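PDB 1R0K: 1-deoxy-D-xylulose 5-phosphate reductoisomerase from Zymomonas mobilis, which catalyses the NADPH-dependent rearrangement and reduction of 1-deoxy-D-xylulose 5-phosphate to 2-C-methyl-D-erythritol 4-phosphate, using a divalent metal ion. Local coordinates for residues T145-Q158 and M266-R279. Residues are numbered along the deposited sequence; the frame is centred on the assembly and turned at random.
Sequences TLLPVDSEHNAIFQ and MRTPIGHTLAWPKR
Leu-147 and Val-149 pack against Thr-273 and Ile-270 where helix 267-275 lies beside strand 145-148, the last strand of the parallel Rossmann-type NADPH-domain sheet. The same helix crosses helix 151-158 at 50°, their axes 9.8 Å apart at closest approach. At the turn from strand to helix, Asp-150 is a predicted metal ligand, Ser-151 a predicted substrate contact and Glu-152 both, which probably puts this packing next to the active site.

Among the apolar contacts, Val-149 CG1 sits 4.0 Å from Ile-270 CG1. Both methyls of Leu-147 meet Trp-276: CD1 at its CB, CD2 over one face of the five-membered ring in a CH-pi contact; Pro-277 CB lies over the opposite face.

Bent at chi2, Met-266 brings SD to 3.4 Å from Ser-151 OG, and the further bend at chi3 lays CE near Val-149 O.

Phe-157, His-272 and Trp-276 form an aromatic cluster. Phe-157 turns its edge to the indole face in an offset edge-to-face pair, and its CD1 comes 3.5 Å from His-272 CE1.

The polar network centres on Gln-158. Its amide stacks flat on the imidazole of His-272, the planes 1° apart, and CG rests over that ring. NE2 donates to Asn-154 OD1 (2.6 Å) and to a water that in turn donates to Thr-268 O. OE1 takes both NH1 and NH2 of Arg-279 from above its carbonyl plane, and also bonds Ser-256 of the second subunit, whose Asp-254 pairs with the same guanidinium. An alanine here would strip the stack from His-272 and is likely to leave Asn-154 OD1 without this donor and the guanidinium less firmly placed. With CG anti to the backbone N (chi1 -173°), the Asn-154 amide crosses Pro-269, CG against its CB, and its ND2 donates almost straight to Pro-148 O at 3.1 Å.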
ATOM      1  N   THR B 145      12.950  16.951   8.256  1.00 13.28           N
ATOM      2  CA  THR B 145      11.954  16.011   7.781  1.00 13.01           C
ATOM      3  C   THR B 145      12.123  16.024   6.267  1.00 14.18           C
ATOM      4  O   THR B 145      11.763  17.000   5.607  1.00 12.45           O
ATOM      5  CB  THR B 145      10.527  16.453   8.126  1.00 14.47           C
ATOM      6  OG1 THR B 145      10.365  16.463   9.549  1.00 14.56           O
ATOM      7  CG2 THR B 145       9.511  15.491   7.508  1.00 14.53           C
ATOM      8  N   LEU B 146      12.689  14.950   5.721  1.00 12.77           N
ATOM      9  CA  LEU B 146      12.916  14.865   4.280  1.00 12.66           C
ATOM     10  C   LEU B 146      11.846  14.008   3.599  1.00 11.35           C
ATOM     11  O   LEU B 146      11.694  12.826   3.915  1.00 12.06           O
ATOM     12  CB  LEU B 146      14.304  14.273   4.010  1.00 10.15           C
ATOM     13  CG  LEU B 146      14.751  14.291   2.553  1.00  9.72           C
ATOM     14  CD1 LEU B 146      15.010  15.726   2.128  1.00 11.11           C
ATOM     15  CD2 LEU B 146      16.009  13.442   2.392  1.00 11.51           C
ATOM     16  N   LEU B 147      11.109  14.605   2.667  1.00  9.60           N
ATOM     17  CA  LEU B 147      10.053  13.890   1.966  1.00  9.67           C
ATOM     18  C   LEU B 147      10.339  13.858   0.468  1.00 10.36           C
ATOM     19  O   LEU B 147      10.373  14.898  -0.186  1.00 12.18           O
ATOM     20  CB  LEU B 147       8.707  14.571   2.231  1.00 10.88           C
ATOM     21  CG  LEU B 147       8.385  14.782   3.717  1.00 11.30           C
ATOM     22  CD1 LEU B 147       7.188  15.723   3.871  1.00 10.35           C
ATOM     23  CD2 LEU B 147       8.114  13.431   4.378  1.00 12.41           C
ATOM     24  N   PRO B 148      10.554  12.655  -0.094  1.00  9.88           N
ATOM     25  CA  PRO B 148      10.843  12.498  -1.526  1.00  9.30           C
ATOM     26  C   PRO B 148       9.614  12.797  -2.380  1.00 11.13           C
ATOM     27  O   PRO B 148       8.522  12.300  -2.105  1.00 10.00           O
ATOM     28  CB  PRO B 148      11.288  11.046  -1.628  1.00  8.17           C
ATOM     29  CG  PRO B 148      10.434  10.372  -0.564  1.00  9.08           C
ATOM     30  CD  PRO B 148      10.519  11.348   0.591  1.00  7.71           C
ATOM     31  N   VAL B 149       9.816  13.590  -3.427  1.00 11.88           N
ATOM     32  CA  VAL B 149       8.733  14.007  -4.312  1.00 12.94           C
ATOM     33  C   VAL B 149       8.468  13.137  -5.540  1.00 13.05           C
ATOM     34  O   VAL B 149       7.315  12.946  -5.930  1.00 12.47           O
ATOM     35  CB  VAL B 149       8.973  15.457  -4.782  1.00 12.18           C
ATOM     36  CG1 VAL B 149       7.945  15.856  -5.840  1.00 14.33           C
ATOM     37  CG2 VAL B 149       8.894  16.398  -3.586  1.00 10.08           C
ATOM     38  N   ASP B 150       9.522  12.614  -6.155  1.00 13.34           N
ATOM     39  CA  ASP B 150       9.350  11.804  -7.354  1.00 12.68           C
ATOM     40  C   ASP B 150       8.470  10.567  -7.140  1.00 11.70           C
ATOM     41  O   ASP B 150       8.449   9.980  -6.061  1.00 10.31           O
ATOM     42  CB  ASP B 150      10.720  11.442  -7.934  1.00 13.87           C
ATOM     43  CG  ASP B 150      11.464  12.666  -8.460  1.00 20.70           C
ATOM     44  OD1 ASP B 150      10.805  13.703  -8.708  1.00 22.42           O
ATOM     45  OD2 ASP B 150      12.698  12.599  -8.638  1.00 23.70           O
ATOM     46  N   SER B 151       7.750  10.186  -8.192  1.00  9.72           N
ATOM     47  CA  SER B 151       6.801   9.073  -8.158  1.00 10.17           C
ATOM     48  C   SER B 151       7.178   7.785  -7.457  1.00 10.09           C
ATOM     49  O   SER B 151       6.437   7.315  -6.599  1.00 10.35           O
ATOM     50  CB  SER B 151       6.341   8.730  -9.576  1.00 12.42           C
ATOM     51  OG  SER B 151       5.648   9.822 -10.142  1.00 19.46           O
ATOM     52  N   GLU B 152       8.303   7.194  -7.831  1.00  8.10           N
ATOM     53  CA  GLU B 152       8.718   5.945  -7.215  1.00  9.50           C
ATOM     54  C   GLU B 152       9.107   6.112  -5.751  1.00  9.97           C
ATOM     55  O   GLU B 152       8.717   5.317  -4.894  1.00 11.60           O
ATOM     56  CB  GLU B 152       9.900   5.342  -7.977  1.00 10.57           C
ATOM     57  CG  GLU B 152       9.596   4.893  -9.406  1.00 12.62           C
ATOM     58  CD  GLU B 152       9.572   6.031 -10.413  1.00 11.67           C
ATOM     59  OE1 GLU B 152      10.070   7.139 -10.106  1.00 11.61           O
ATOM     60  OE2 GLU B 152       9.065   5.803 -11.528  1.00 10.64           O
ATOM     61  N   HIS B 153       9.885   7.147  -5.465  1.00 10.62           N
ATOM     62  CA  HIS B 153      10.330   7.381  -4.102  1.00  9.84           C
ATOM     63  C   HIS B 153       9.188   7.716  -3.173  1.00  9.32           C
ATOM     64  O   HIS B 153       9.169   7.257  -2.031  1.00  6.36           O
ATOM     65  CB  HIS B 153      11.370   8.496  -4.075  1.00  9.19           C
ATOM     66  CG  HIS B 153      12.578   8.198  -4.900  1.00 11.11           C
ATOM     67  ND1 HIS B 153      13.236   9.162  -5.635  1.00 11.49           N
ATOM     68  CD2 HIS B 153      13.232   7.034  -5.128  1.00 10.12           C
ATOM     69  CE1 HIS B 153      14.243   8.602  -6.282  1.00 11.86           C
ATOM     70  NE2 HIS B 153      14.262   7.313  -5.992  1.00 10.34           N
ATOM     71  N   ASN B 154       8.241   8.524  -3.646  1.00  7.78           N
ATOM     72  CA  ASN B 154       7.108   8.898  -2.807  1.00  8.84           C
ATOM     73  C   ASN B 154       6.239   7.668  -2.560  1.00  7.08           C
ATOM     74  O   ASN B 154       5.710   7.480  -1.461  1.00  7.83           O
ATOM     75  CB  ASN B 154       6.291  10.013  -3.472  1.00  6.95           C
ATOM     76  CG  ASN B 154       5.202  10.544  -2.569  1.00  9.77           C
ATOM     77  OD1 ASN B 154       4.066  10.069  -2.598  1.00 10.96           O
ATOM     78  ND2 ASN B 154       5.551  11.522  -1.735  1.00  9.23           N
ATOM     79  N   ALA B 155       6.116   6.825  -3.581  1.00  7.59           N
ATOM     80  CA  ALA B 155       5.333   5.597  -3.473  1.00  9.53           C
ATOM     81  C   ALA B 155       5.981   4.693  -2.428  1.00  9.77           C
ATOM     82  O   ALA B 155       5.296   4.096  -1.595  1.00  8.12           O
ATOM     83  CB  ALA B 155       5.290   4.886  -4.825  1.00 11.71           C
ATOM     84  N   ILE B 156       7.304   4.585  -2.485  1.00  9.88           N
ATOM     85  CA  ILE B 156       8.022   3.759  -1.519  1.00 10.17           C
ATOM     86  C   ILE B 156       7.816   4.336  -0.125  1.00 10.10           C
ATOM     87  O   ILE B 156       7.496   3.616   0.821  1.00 11.09           O
ATOM     88  CB  ILE B 156       9.521   3.706  -1.833  1.00  9.70           C
ATOM     89  CG1 ILE B 156       9.732   3.004  -3.182  1.00 10.42           C
ATOM     90  CG2 ILE B 156      10.262   2.965  -0.714  1.00  9.91           C
ATOM     91  CD1 ILE B 156      11.151   3.083  -3.714  1.00  8.50           C
ATOM     92  N   PHE B 157       7.979   5.648  -0.011  1.00 10.42           N
ATOM     93  CA  PHE B 157       7.805   6.319   1.263  1.00 10.78           C
ATOM     94  C   PHE B 157       6.428   6.042   1.897  1.00 10.92           C
ATOM     95  O   PHE B 157       6.329   5.806   3.109  1.00  9.50           O
ATOM     96  CB  PHE B 157       8.015   7.820   1.076  1.00  9.91           C
ATOM     97  CG  PHE B 157       8.038   8.579   2.357  1.00 11.71           C
ATOM     98  CD1 PHE B 157       6.853   8.916   3.000  1.00 10.93           C
ATOM     99  CD2 PHE B 157       9.247   8.937   2.940  1.00  9.95           C
ATOM    100  CE1 PHE B 157       6.876   9.598   4.205  1.00 11.44           C
ATOM    101  CE2 PHE B 157       9.278   9.619   4.145  1.00  9.86           C
ATOM    102  CZ  PHE B 157       8.090   9.950   4.778  1.00 11.12           C
ATOM    103  N   GLN B 158       5.371   6.063   1.086  1.00  8.97           N
ATOM    104  CA  GLN B 158       4.017   5.820   1.589  1.00 10.07           C
ATOM    105  C   GLN B 158       3.776   4.370   2.017  1.00  9.91           C
ATOM    106  O   GLN B 158       2.814   4.081   2.714  1.00  9.02           O
ATOM    107  CB  GLN B 158       2.969   6.214   0.539  1.00 10.84           C
ATOM    108  CG  GLN B 158       2.892   7.721   0.272  1.00 10.88           C
ATOM    109  CD  GLN B 158       1.686   8.117  -0.563  1.00 10.70           C
ATOM    110  OE1 GLN B 158       0.575   7.635  -0.334  1.00 11.27           O
ATOM    111  NE2 GLN B 158       1.894   9.017  -1.524  1.00  8.69           N
ATOM    112  N   MET B 266       1.227  14.427 -10.795  1.00 11.95           N
ATOM    113  CA  MET B 266       2.245  14.672  -9.783  1.00 12.15           C
ATOM    114  C   MET B 266       1.712  15.389  -8.548  1.00 11.56           C
ATOM    115  O   MET B 266       2.418  15.512  -7.548  1.00 11.21           O
ATOM    116  CB  MET B 266       3.415  15.456 -10.383  1.00 11.97           C
ATOM    117  CG  MET B 266       4.331  14.620 -11.268  1.00 13.69           C
ATOM    118  SD  MET B 266       5.036  13.196 -10.386  1.00 16.59           S
ATOM    119  CE  MET B 266       6.123  14.016  -9.186  1.00 14.90           C
ATOM    120  N   ARG B 267       0.474  15.873  -8.609  1.00 11.81           N
ATOM    121  CA  ARG B 267      -0.096  16.542  -7.443  1.00 11.65           C
ATOM    122  C   ARG B 267      -0.376  15.523  -6.341  1.00 11.22           C
ATOM    123  O   ARG B 267      -0.532  15.887  -5.178  1.00 12.17           O
ATOM    124  CB  ARG B 267      -1.379  17.302  -7.808  1.00 12.90           C
ATOM    125  CG  ARG B 267      -1.098  18.626  -8.518  1.00 13.32           C
ATOM    126  CD  ARG B 267      -2.368  19.323  -8.974  1.00 13.07           C
ATOM    127  NE  ARG B 267      -3.077  18.540  -9.982  1.00 13.52           N
ATOM    128  CZ  ARG B 267      -4.138  18.976 -10.655  1.00 17.81           C
ATOM    129  NH1 ARG B 267      -4.609  20.198 -10.426  1.00 16.39           N
ATOM    130  NH2 ARG B 267      -4.740  18.186 -11.540  1.00 15.08           N
ATOM    131  N   THR B 268      -0.435  14.244  -6.700  1.00  9.76           N
ATOM    132  CA  THR B 268      -0.680  13.225  -5.684  1.00  9.46           C
ATOM    133  C   THR B 268       0.553  13.100  -4.788  1.00  8.28           C
ATOM    134  O   THR B 268       0.450  13.248  -3.577  1.00  9.04           O
ATOM    135  CB  THR B 268      -1.049  11.863  -6.312  1.00  8.71           C
ATOM    136  OG1 THR B 268      -2.342  11.970  -6.923  1.00  9.03           O
ATOM    137  CG2 THR B 268      -1.088  10.765  -5.241  1.00  7.97           C
ATOM    138  N   PRO B 269       1.733  12.819  -5.367  1.00  9.05           N
ATOM    139  CA  PRO B 269       2.906  12.722  -4.489  1.00  9.83           C
ATOM    140  C   PRO B 269       3.253  14.078  -3.855  1.00 10.63           C
ATOM    141  O   PRO B 269       3.658  14.141  -2.697  1.00  9.95           O
ATOM    142  CB  PRO B 269       4.005  12.200  -5.425  1.00  9.36           C
ATOM    143  CG  PRO B 269       3.552  12.677  -6.795  1.00 10.81           C
ATOM    144  CD  PRO B 269       2.070  12.388  -6.735  1.00  9.54           C
ATOM    145  N   ILE B 270       3.092  15.167  -4.605  1.00  9.87           N
ATOM    146  CA  ILE B 270       3.391  16.486  -4.052  1.00 10.50           C
ATOM    147  C   ILE B 270       2.421  16.747  -2.906  1.00 10.37           C
ATOM    148  O   ILE B 270       2.827  17.154  -1.818  1.00  9.73           O
ATOM    149  CB  ILE B 270       3.256  17.615  -5.117  1.00  9.57           C
ATOM    150  CG1 ILE B 270       4.358  17.481  -6.171  1.00  7.90           C
ATOM    151  CG2 ILE B 270       3.365  18.988  -4.452  1.00 11.91           C
ATOM    152  CD1 ILE B 270       4.214  18.439  -7.337  1.00  8.46           C
ATOM    153  N   GLY B 271       1.136  16.497  -3.154  1.00 10.58           N
ATOM    154  CA  GLY B 271       0.130  16.698  -2.124  1.00 10.93           C
ATOM    155  C   GLY B 271       0.474  15.915  -0.868  1.00 11.23           C
ATOM    156  O   GLY B 271       0.211  16.361   0.248  1.00 10.98           O
ATOM    157  N   HIS B 272       1.061  14.736  -1.044  1.00 11.20           N
ATOM    158  CA  HIS B 272       1.445  13.919   0.101  1.00 10.93           C
ATOM    159  C   HIS B 272       2.552  14.600   0.904  1.00 10.55           C
ATOM    160  O   HIS B 272       2.502  14.621   2.132  1.00 11.51           O
ATOM    161  CB  HIS B 272       1.906  12.521  -0.361  1.00  9.69           C
ATOM    162  CG  HIS B 272       2.664  11.751   0.682  1.00 11.17           C
ATOM    163  ND1 HIS B 272       4.016  11.915   0.894  1.00 13.25           N
ATOM    164  CD2 HIS B 272       2.254  10.823   1.581  1.00 10.99           C
ATOM    165  CE1 HIS B 272       4.408  11.122   1.876  1.00 11.88           C
ATOM    166  NE2 HIS B 272       3.358  10.450   2.311  1.00 10.77           N
ATOM    167  N   THR B 273       3.542  15.167   0.221  1.00  9.15           N
ATOM    168  CA  THR B 273       4.639  15.807   0.942  1.00 10.71           C
ATOM    169  C   THR B 273       4.208  17.129   1.559  1.00 10.90           C
ATOM    170  O   THR B 273       4.711  17.527   2.606  1.00 12.23           O
ATOM    171  CB  THR B 273       5.870  16.053   0.027  1.00  9.11           C
ATOM    172  OG1 THR B 273       5.562  17.061  -0.942  1.00  7.72           O
ATOM    173  CG2 THR B 273       6.265  14.768  -0.698  1.00  8.47           C
ATOM    174  N   LEU B 274       3.262  17.800   0.908  1.00 11.56           N
ATOM    175  CA  LEU B 274       2.770  19.083   1.395  1.00 10.02           C
ATOM    176  C   LEU B 274       1.911  18.929   2.654  1.00 10.88           C
ATOM    177  O   LEU B 274       2.057  19.690   3.611  1.00 13.00           O
ATOM    178  CB  LEU B 274       1.980  19.794   0.281  1.00  8.25           C
ATOM    179  CG  LEU B 274       1.430  21.182   0.627  1.00 13.78           C
ATOM    180  CD1 LEU B 274       2.572  22.090   1.075  1.00 13.62           C
ATOM    181  CD2 LEU B 274       0.707  21.777  -0.577  1.00 12.44           C
ATOM    182  N   ALA B 275       1.037  17.929   2.673  1.00 11.81           N
ATOM    183  CA  ALA B 275       0.165  17.712   3.824  1.00 12.34           C
ATOM    184  C   ALA B 275       0.795  16.907   4.966  1.00 13.32           C
ATOM    185  O   ALA B 275       0.380  17.042   6.119  1.00 11.35           O
ATOM    186  CB  ALA B 275      -1.127  17.032   3.371  1.00 12.47           C
ATOM    187  N   TRP B 276       1.783  16.071   4.648  1.00 14.03           N
ATOM    188  CA  TRP B 276       2.439  15.228   5.656  1.00 15.03           C
ATOM    189  C   TRP B 276       2.622  15.975   6.977  1.00 14.82           C
ATOM    190  O   TRP B 276       3.062  17.124   6.984  1.00 13.75           O
ATOM    191  CB  TRP B 276       3.806  14.753   5.151  1.00 16.52           C
ATOM    192  CG  TRP B 276       4.323  13.588   5.928  1.00 18.77           C
ATOM    193  CD1 TRP B 276       4.038  12.267   5.713  1.00 20.28           C
ATOM    194  CD2 TRP B 276       5.131  13.637   7.108  1.00 19.25           C
ATOM    195  NE1 TRP B 276       4.615  11.493   6.690  1.00 20.80           N
ATOM    196  CE2 TRP B 276       5.291  12.307   7.559  1.00 20.26           C
ATOM    197  CE3 TRP B 276       5.732  14.677   7.830  1.00 20.17           C
ATOM    198  CZ2 TRP B 276       6.029  11.990   8.704  1.00 21.35           C
ATOM    199  CZ3 TRP B 276       6.466  14.362   8.970  1.00 22.36           C
ATOM    200  CH2 TRP B 276       6.607  13.028   9.395  1.00 22.00           C
ATOM    201  N   PRO B 277       2.325  15.319   8.117  1.00 14.02           N
ATOM    202  CA  PRO B 277       1.839  13.945   8.280  1.00 15.20           C
ATOM    203  C   PRO B 277       0.346  13.735   8.024  1.00 16.82           C
ATOM    204  O   PRO B 277      -0.174  12.636   8.229  1.00 16.07           O
ATOM    205  CB  PRO B 277       2.226  13.624   9.719  1.00 15.40           C
ATOM    206  CG  PRO B 277       1.983  14.934  10.401  1.00 15.41           C
ATOM    207  CD  PRO B 277       2.606  15.926   9.433  1.00 15.88           C
ATOM    208  N   LYS B 278      -0.342  14.784   7.587  1.00 15.37           N
ATOM    209  CA  LYS B 278      -1.769  14.690   7.295  1.00 16.26           C
ATOM    210  C   LYS B 278      -1.942  14.415   5.806  1.00 15.30           C
ATOM    211  O   LYS B 278      -0.967  14.195   5.088  1.00 14.10           O
ATOM    212  CB  LYS B 278      -2.471  16.004   7.650  1.00 18.45           C
ATOM    213  CG  LYS B 278      -2.272  16.449   9.084  1.00 21.83           C
ATOM    214  CD  LYS B 278      -2.954  17.788   9.331  1.00 27.08           C
ATOM    215  CE  LYS B 278      -2.828  18.214  10.787  1.00 29.09           C
ATOM    216  NZ  LYS B 278      -3.499  19.521  11.035  1.00 33.51           N
ATOM    217  N   ARG B 279      -3.188  14.423   5.347  1.00 13.67           N
ATOM    218  CA  ARG B 279      -3.486  14.212   3.937  1.00 12.49           C
ATOM    219  C   ARG B 279      -4.358  15.378   3.492  1.00 13.95           C
ATOM    220  O   ARG B 279      -5.117  15.935   4.290  1.00 13.53           O
ATOM    221  CB  ARG B 279      -4.248  12.899   3.726  1.00 13.19           C
ATOM    222  CG  ARG B 279      -3.438  11.641   3.984  1.00 12.75           C
ATOM    223  CD  ARG B 279      -2.607  11.238   2.776  1.00 12.87           C
ATOM    224  NE  ARG B 279      -1.914   9.969   3.009  1.00  9.70           N
ATOM    225  CZ  ARG B 279      -1.328   9.245   2.059  1.00 12.46           C
ATOM    226  NH1 ARG B 279      -1.343   9.657   0.795  1.00 10.56           N
ATOM    227  NH2 ARG B 279      -0.730   8.101   2.371  1.00  9.05           N
TER
HETATM  228  O   HOH W   1      -0.338  11.144  -2.061  1.00 19.59           O